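PDB 1JMX: amine Dehydrogenase from Pseudomonas putida, which probably transfers electrons through its two covalently bound haem c groups, as the alpha subunit of a quinohemoprotein amine dehydrogenase. Local coordinates for residues A168-K172 with A173-A177; V242-D246 with A247-Q251. All coordinates share one frame; numbering follows the deposited sequence.

Contact 1: A168-K172 with A173-A177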
ATOM      1  N   ALA A 168     -17.842  28.400   5.787  1.00 22.26           N
ATOM      2  CA  ALA A 168     -18.225  29.809   5.732  1.00 24.80           C
ATOM      3  C   ALA A 168     -18.215  30.419   7.130  1.00 25.76           C
ATOM      4  O   ALA A 168     -17.663  31.506   7.345  1.00 26.27           O
ATOM      5  CB  ALA A 168     -19.617  29.949   5.101  1.00 23.78           C
ATOM      6  N   GLU A 169     -18.811  29.696   8.079  1.00 27.38           N
ATOM      7  CA  GLU A 169     -18.894  30.131   9.468  1.00 28.64           C
ATOM      8  C   GLU A 169     -17.575  30.020  10.200  1.00 27.83           C
ATOM      9  O   GLU A 169     -17.385  30.644  11.247  1.00 29.02           O
ATOM     10  CB  GLU A 169     -19.987  29.360  10.196  1.00 31.93           C
ATOM     11  CG  GLU A 169     -21.372  29.881   9.847  1.00 38.55           C
ATOM     12  CD  GLU A 169     -22.500  29.024  10.390  1.00 42.23           C
ATOM     13  OE1 GLU A 169     -23.369  28.612   9.579  1.00 44.27           O
ATOM     14  OE2 GLU A 169     -22.532  28.783  11.624  1.00 46.08           O
ATOM     15  N   TRP A 170     -16.672  29.208   9.665  1.00 25.49           N
ATOM     16  CA  TRP A 170     -15.365  29.069  10.267  1.00 24.09           C
ATOM     17  C   TRP A 170     -14.480  30.250   9.849  1.00 25.49           C
ATOM     18  O   TRP A 170     -13.715  30.768  10.657  1.00 24.59           O
ATOM     19  CB  TRP A 170     -14.705  27.751   9.877  1.00 21.65           C
ATOM     20  CG  TRP A 170     -13.363  27.645  10.486  1.00 18.02           C
ATOM     21  CD1 TRP A 170     -12.168  27.686   9.842  1.00 17.29           C
ATOM     22  CD2 TRP A 170     -13.068  27.580  11.884  1.00 17.81           C
ATOM     23  NE1 TRP A 170     -11.145  27.656  10.750  1.00 17.80           N
ATOM     24  CE2 TRP A 170     -11.667  27.591  12.013  1.00 16.59           C
ATOM     25  CE3 TRP A 170     -13.854  27.516  13.042  1.00 18.26           C
ATOM     26  CZ2 TRP A 170     -11.028  27.542  13.254  1.00 17.98           C
ATOM     27  CZ3 TRP A 170     -13.221  27.466  14.279  1.00 17.87           C
ATOM     28  CH2 TRP A 170     -11.819  27.481  14.374  1.00 16.82           C
ATOM     29  N   GLN A 171     -14.593  30.668   8.589  1.00 27.31           N
ATOM     30  CA  GLN A 171     -13.813  31.789   8.075  1.00 29.31           C
ATOM     31  C   GLN A 171     -14.088  33.081   8.847  1.00 30.47           C
ATOM     32  O   GLN A 171     -13.246  33.979   8.887  1.00 30.91           O
ATOM     33  CB  GLN A 171     -14.115  32.022   6.593  1.00 30.74           C
ATOM     34  CG  GLN A 171     -13.590  30.945   5.673  1.00 32.37           C
ATOM     35  CD  GLN A 171     -13.790  31.289   4.207  1.00 34.05           C
ATOM     36  OE1 GLN A 171     -12.917  31.901   3.572  1.00 34.32           O
ATOM     37  NE2 GLN A 171     -14.948  30.906   3.660  1.00 33.98           N
ATOM     38  N   LYS A 172     -15.284  33.189   9.421  1.00 31.70           N
ATOM     39  CA  LYS A 172     -15.655  34.368  10.193  1.00 34.05           C
ATOM     40  C   LYS A 172     -15.334  34.217  11.679  1.00 34.02           C
ATOM     41  O   LYS A 172     -14.854  35.164  12.310  1.00 35.95           O
ATOM     42  CB  LYS A 172     -17.142  34.693  10.009  1.00 36.03           C
ATOM     43  CG  LYS A 172     -17.519  35.209   8.613  1.00 38.80           C
ATOM     44  CD  LYS A 172     -17.290  36.722   8.427  1.00 42.23           C
ATOM     45  CE  LYS A 172     -15.810  37.133   8.440  1.00 43.56           C
ATOM     46  NZ  LYS A 172     -15.382  37.785   9.734  1.00 44.22           N
ATOM     47  N   ALA A 173     -15.562  33.022  12.223  1.00 32.99           N
ATOM     48  CA  ALA A 173     -15.315  32.760  13.636  1.00 31.16           C
ATOM     49  C   ALA A 173     -13.918  32.254  13.970  1.00 31.08           C
ATOM     50  O   ALA A 173     -13.646  31.944  15.122  1.00 32.52           O
ATOM     51  CB  ALA A 173     -16.368  31.790  14.180  1.00 31.00           C
ATOM     52  N   ARG A 174     -13.030  32.189  12.981  1.00 30.82           N
ATOM     53  CA  ARG A 174     -11.657  31.707  13.175  1.00 30.77           C
ATOM     54  C   ARG A 174     -10.826  32.589  14.110  1.00 31.76           C
ATOM     55  O   ARG A 174     -10.544  33.750  13.791  1.00 32.93           O
ATOM     56  CB  ARG A 174     -10.954  31.625  11.822  1.00 29.50           C
ATOM     57  CG  ARG A 174      -9.521  31.158  11.877  1.00 30.83           C
ATOM     58  CD  ARG A 174      -8.833  31.407  10.546  1.00 32.06           C
ATOM     59  NE  ARG A 174      -9.705  31.022   9.442  1.00 33.12           N
ATOM     60  CZ  ARG A 174      -9.376  31.089   8.157  1.00 34.27           C
ATOM     61  NH1 ARG A 174      -8.182  31.534   7.778  1.00 34.08           N
ATOM     62  NH2 ARG A 174     -10.244  30.668   7.249  1.00 35.51           N
ATOM     63  N   PRO A 175     -10.367  32.033  15.250  1.00 31.50           N
ATOM     64  CA  PRO A 175      -9.559  32.792  16.218  1.00 31.25           C
ATOM     65  C   PRO A 175      -8.133  33.073  15.739  1.00 31.09           C
ATOM     66  O   PRO A 175      -7.619  32.397  14.844  1.00 30.91           O
ATOM     67  CB  PRO A 175      -9.547  31.873  17.438  1.00 30.74           C
ATOM     68  CG  PRO A 175      -9.533  30.509  16.804  1.00 31.46           C
ATOM     69  CD  PRO A 175     -10.588  30.654  15.724  1.00 30.73           C
ATOM     70  N   LYS A 176      -7.487  34.060  16.350  1.00 31.33           N
ATOM     71  CA  LYS A 176      -6.110  34.399  15.985  1.00 31.91           C
ATOM     72  C   LYS A 176      -5.143  33.572  16.833  1.00 30.45           C
ATOM     73  O   LYS A 176      -5.561  32.871  17.759  1.00 29.34           O
ATOM     74  CB  LYS A 176      -5.863  35.911  16.153  1.00 34.35           C
ATOM     75  CG  LYS A 176      -4.446  36.380  15.789  1.00 37.40           C
ATOM     76  CD  LYS A 176      -4.316  37.907  15.735  1.00 40.04           C
ATOM     77  CE  LYS A 176      -4.881  38.579  16.979  1.00 41.34           C
ATOM     78  NZ  LYS A 176      -4.397  39.979  17.143  1.00 41.88           N
ATOM     79  N   ALA A 177      -3.860  33.621  16.483  1.00 29.29           N
ATOM     80  CA  ALA A 177      -2.824  32.881  17.192  1.00 29.26           C
ATOM     81  C   ALA A 177      -2.499  33.509  18.541  1.00 29.63           C
ATOM     82  O   ALA A 177      -1.809  32.909  19.362  1.00 30.10           O
ATOM     83  CB  ALA A 177      -1.561  32.794  16.328  1.00 28.51           C
TER
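Trp170 and Arg174 meet one turn apart where helix 165-173 ends, and the side-chain part of the contact is packing over the indole. Arg174 CA sits over the face of the six-membered ring as a CH-pi contact, 4.2 Å from the centroid of the Trp170 ring and 12° off its normal. The aliphatic stem of Arg174 continues across the indole toward its pyrrole ring, where Arg174 CG is 4.0 Å from Trp170 NE1, and the guanidinium plane ends up 22° from that of the indole. In Trp170 CG lies opposite the backbone N (chi1 179°), which swings the indole forward along the chain to lie beside Arg174. A bend at chi3 of Arg174 turns its guanidinium back toward the helix. There Arg174 NH2 comes 3.7 Å from Gln171 CG. Beyond the arginine, Pro175 CD touches Trp170 CH2 at 3.7 Å, an apolar contact at the far end of the indole.

The polar part is backbone. Ala173 N donates to Glu169 O at 3.2 Å, the last turn of the helix, before Arg174 leaves helical angles.

Outside the segments, Trp170 NE1 is hydrogen-bonded to Asn234 O, its ring meets Tyr236 steeply, and Arg174 NH1 makes a weak bond to Asp66 O. Replacing the indole of Trp170 by the methyl of an alanine is likely to leave Asn234 O without this donor and to take from the arginine stem and Pro175 the surface they pack on. The indole thus ties the helix end both to the chain leaving it and to the loop carrying Asn234.

Contact 2: V242-D246 with A247-Q251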
ATOM      1  N   VAL A 242       8.981  19.133  18.967  1.00 24.02           N
ATOM      2  CA  VAL A 242       9.608  19.305  20.260  1.00 25.00           C
ATOM      3  C   VAL A 242      10.635  18.224  20.524  1.00 25.93           C
ATOM      4  O   VAL A 242      10.315  17.035  20.573  1.00 26.84           O
ATOM      5  CB  VAL A 242       8.558  19.295  21.389  1.00 24.37           C
ATOM      6  CG1 VAL A 242       9.233  19.446  22.735  1.00 24.52           C
ATOM      7  CG2 VAL A 242       7.551  20.422  21.173  1.00 25.60           C
ATOM      8  N   LYS A 243      11.877  18.664  20.680  1.00 26.26           N
ATOM      9  CA  LYS A 243      12.998  17.788  20.958  1.00 28.31           C
ATOM     10  C   LYS A 243      12.967  17.399  22.440  1.00 29.44           C
ATOM     11  O   LYS A 243      13.375  18.189  23.307  1.00 29.80           O
ATOM     12  CB  LYS A 243      14.298  18.529  20.633  1.00 28.90           C
ATOM     13  CG  LYS A 243      15.565  17.731  20.855  1.00 31.35           C
ATOM     14  CD  LYS A 243      15.803  16.763  19.723  1.00 34.25           C
ATOM     15  CE  LYS A 243      17.053  15.930  19.957  1.00 36.10           C
ATOM     16  NZ  LYS A 243      17.146  14.822  18.950  1.00 37.82           N
ATOM     17  N   VAL A 244      12.409  16.220  22.729  1.00 29.84           N
ATOM     18  CA  VAL A 244      12.327  15.705  24.100  1.00 29.94           C
ATOM     19  C   VAL A 244      13.392  14.625  24.262  1.00 31.40           C
ATOM     20  O   VAL A 244      13.240  13.494  23.781  1.00 31.92           O
ATOM     21  CB  VAL A 244      10.934  15.111  24.423  1.00 28.82           C
ATOM     22  CG1 VAL A 244      10.905  14.600  25.867  1.00 28.63           C
ATOM     23  CG2 VAL A 244       9.850  16.156  24.217  1.00 26.57           C
ATOM     24  N   GLY A 245      14.475  14.990  24.940  1.00 32.86           N
ATOM     25  CA  GLY A 245      15.575  14.065  25.134  1.00 35.60           C
ATOM     26  C   GLY A 245      16.390  13.946  23.857  1.00 37.11           C
ATOM     27  O   GLY A 245      16.899  14.947  23.335  1.00 37.74           O
ATOM     28  N   ASP A 246      16.467  12.730  23.326  1.00 38.64           N
ATOM     29  CA  ASP A 246      17.224  12.452  22.105  1.00 40.00           C
ATOM     30  C   ASP A 246      16.305  12.285  20.894  1.00 38.38           C
ATOM     31  O   ASP A 246      16.771  11.969  19.791  1.00 38.94           O
ATOM     32  CB  ASP A 246      18.054  11.172  22.283  1.00 44.25           C
ATOM     33  CG  ASP A 246      19.039  11.263  23.448  1.00 47.94           C
ATOM     34  OD1 ASP A 246      20.236  11.546  23.197  1.00 49.69           O
ATOM     35  OD2 ASP A 246      18.618  11.053  24.611  1.00 50.11           O
ATOM     36  N   ALA A 247      15.014  12.534  21.081  1.00 36.04           N
ATOM     37  CA  ALA A 247      14.068  12.370  19.987  1.00 32.97           C
ATOM     38  C   ALA A 247      13.255  13.610  19.666  1.00 30.60           C
ATOM     39  O   ALA A 247      12.857  14.365  20.558  1.00 29.73           O
ATOM     40  CB  ALA A 247      13.127  11.199  20.290  1.00 32.96           C
ATOM     41  N   ASN A 248      13.050  13.838  18.375  1.00 28.15           N
ATOM     42  CA  ASN A 248      12.228  14.946  17.930  1.00 26.77           C
ATOM     43  C   ASN A 248      10.825  14.393  17.837  1.00 24.40           C
ATOM     44  O   ASN A 248      10.604  13.357  17.214  1.00 23.73           O
ATOM     45  CB  ASN A 248      12.669  15.444  16.556  1.00 29.42           C
ATOM     46  CG  ASN A 248      13.732  16.514  16.648  1.00 32.59           C
ATOM     47  OD1 ASN A 248      13.425  17.715  16.705  1.00 34.12           O
ATOM     48  ND2 ASN A 248      14.993  16.090  16.689  1.00 33.56           N
ATOM     49  N   LEU A 249       9.887  15.056  18.499  1.00 22.37           N
ATOM     50  CA  LEU A 249       8.507  14.619  18.474  1.00 20.29           C
ATOM     51  C   LEU A 249       7.637  15.634  17.749  1.00 19.50           C
ATOM     52  O   LEU A 249       7.742  16.831  17.992  1.00 20.48           O
ATOM     53  CB  LEU A 249       7.974  14.433  19.894  1.00 20.55           C
ATOM     54  CG  LEU A 249       8.736  13.530  20.868  1.00 20.06           C
ATOM     55  CD1 LEU A 249       7.844  13.234  22.056  1.00 20.33           C
ATOM     56  CD2 LEU A 249       9.147  12.233  20.208  1.00 20.50           C
ATOM     57  N   ARG A 250       6.838  15.149  16.807  1.00 18.26           N
ATOM     58  CA  ARG A 250       5.906  15.981  16.064  1.00 18.24           C
ATOM     59  C   ARG A 250       4.620  16.064  16.892  1.00 17.30           C
ATOM     60  O   ARG A 250       4.231  15.104  17.553  1.00 16.26           O
ATOM     61  CB  ARG A 250       5.583  15.331  14.720  1.00 21.61           C
ATOM     62  CG  ARG A 250       6.233  15.960  13.499  1.00 29.08           C
ATOM     63  CD  ARG A 250       7.763  15.915  13.539  1.00 35.20           C
ATOM     64  NE  ARG A 250       8.350  16.195  12.220  1.00 39.92           N
ATOM     65  CZ  ARG A 250       9.652  16.374  11.974  1.00 42.44           C
ATOM     66  NH1 ARG A 250      10.549  16.317  12.961  1.00 42.49           N
ATOM     67  NH2 ARG A 250      10.071  16.554  10.719  1.00 43.54           N
ATOM     68  N   GLN A 251       3.965  17.216  16.855  1.00 16.17           N
ATOM     69  CA  GLN A 251       2.722  17.420  17.576  1.00 13.60           C
ATOM     70  C   GLN A 251       1.661  17.772  16.552  1.00 13.17           C
ATOM     71  O   GLN A 251       1.801  18.747  15.823  1.00 13.59           O
ATOM     72  CB  GLN A 251       2.837  18.593  18.556  1.00 13.97           C
ATOM     73  CG  GLN A 251       3.913  18.463  19.616  1.00 15.99           C
ATOM     74  CD  GLN A 251       3.892  19.614  20.598  1.00 17.03           C
ATOM     75  OE1 GLN A 251       3.717  20.771  20.213  1.00 18.44           O
ATOM     76  NE2 GLN A 251       4.057  19.302  21.874  1.00 17.04           N
TER
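A tight beta hairpin joins strands 237-244 and 247-256, neighbours in the closed eight-stranded antiparallel barrel of domain II, and a type II' turn from Val244 to Ala247 makes the reversal. Val242 and Leu249 form a hydrogen-bonded pair: Val242 N gives a straight bond (168°) to Leu249 O, 2.8 Å away, and Leu249 N returns one to Val242 O at 2.9 Å. Nearer the turn, Val244 N reaches Ala247 O at 2.9 Å, while the answering bond from Ala247 N to Val244 O is weak at 3.4 Å. Gly245 takes the first corner with a positive phi of 77°, an angle that favours glycine.

On the face bearing Val242, Val244 and Leu249 the packing is mainly apolar. Val244 CG2 comes 4.2 Å from Leu249 CD1, and Phe224 of strand 223-233 touches both residues. Val242 CG2, set beside its own backbone N, lies 3.7 Å from Gln251 NE2, so a methyl packs against the amide whose OE1 is bonded to Trp238 NE1.

Lys243 and Asn248, a non-hydrogen-bonded pair, occupy the other face. The lysine chain bends at chi2 (78°) and runs over the Asn248 side chain toward the turn, where Lys243 NZ makes a weak 3.0 Å bond to Asp246 O.

The hairpin is therefore held by firm backbone bonds at Val242 and Leu249 and more loosely at its turn, where the lysine ammonium adds a weak tie; its apolar side packs against Phe224 of the adjoining strand 223-233.

How the contacts relate
Contact 1 comes first along the chain, at the surface end of helix 165-173, and its loop leads into strand 182-190, the first strand of the barrel. Contact 2 is the hairpin between that barrel's fifth and sixth strands. Their centres lie about 30 Å apart and their nearest atoms about 13 Å, so they do not touch. A structural link runs through the same barrel: two of the residues that Trp170 reaches outside contact 1 lie just ahead of strand 237-244, whose far end enters the turn of contact 2. Both lie away from the two haem c sites, contact 1 where helix gives way to barrel, contact 2 wholly within domain II.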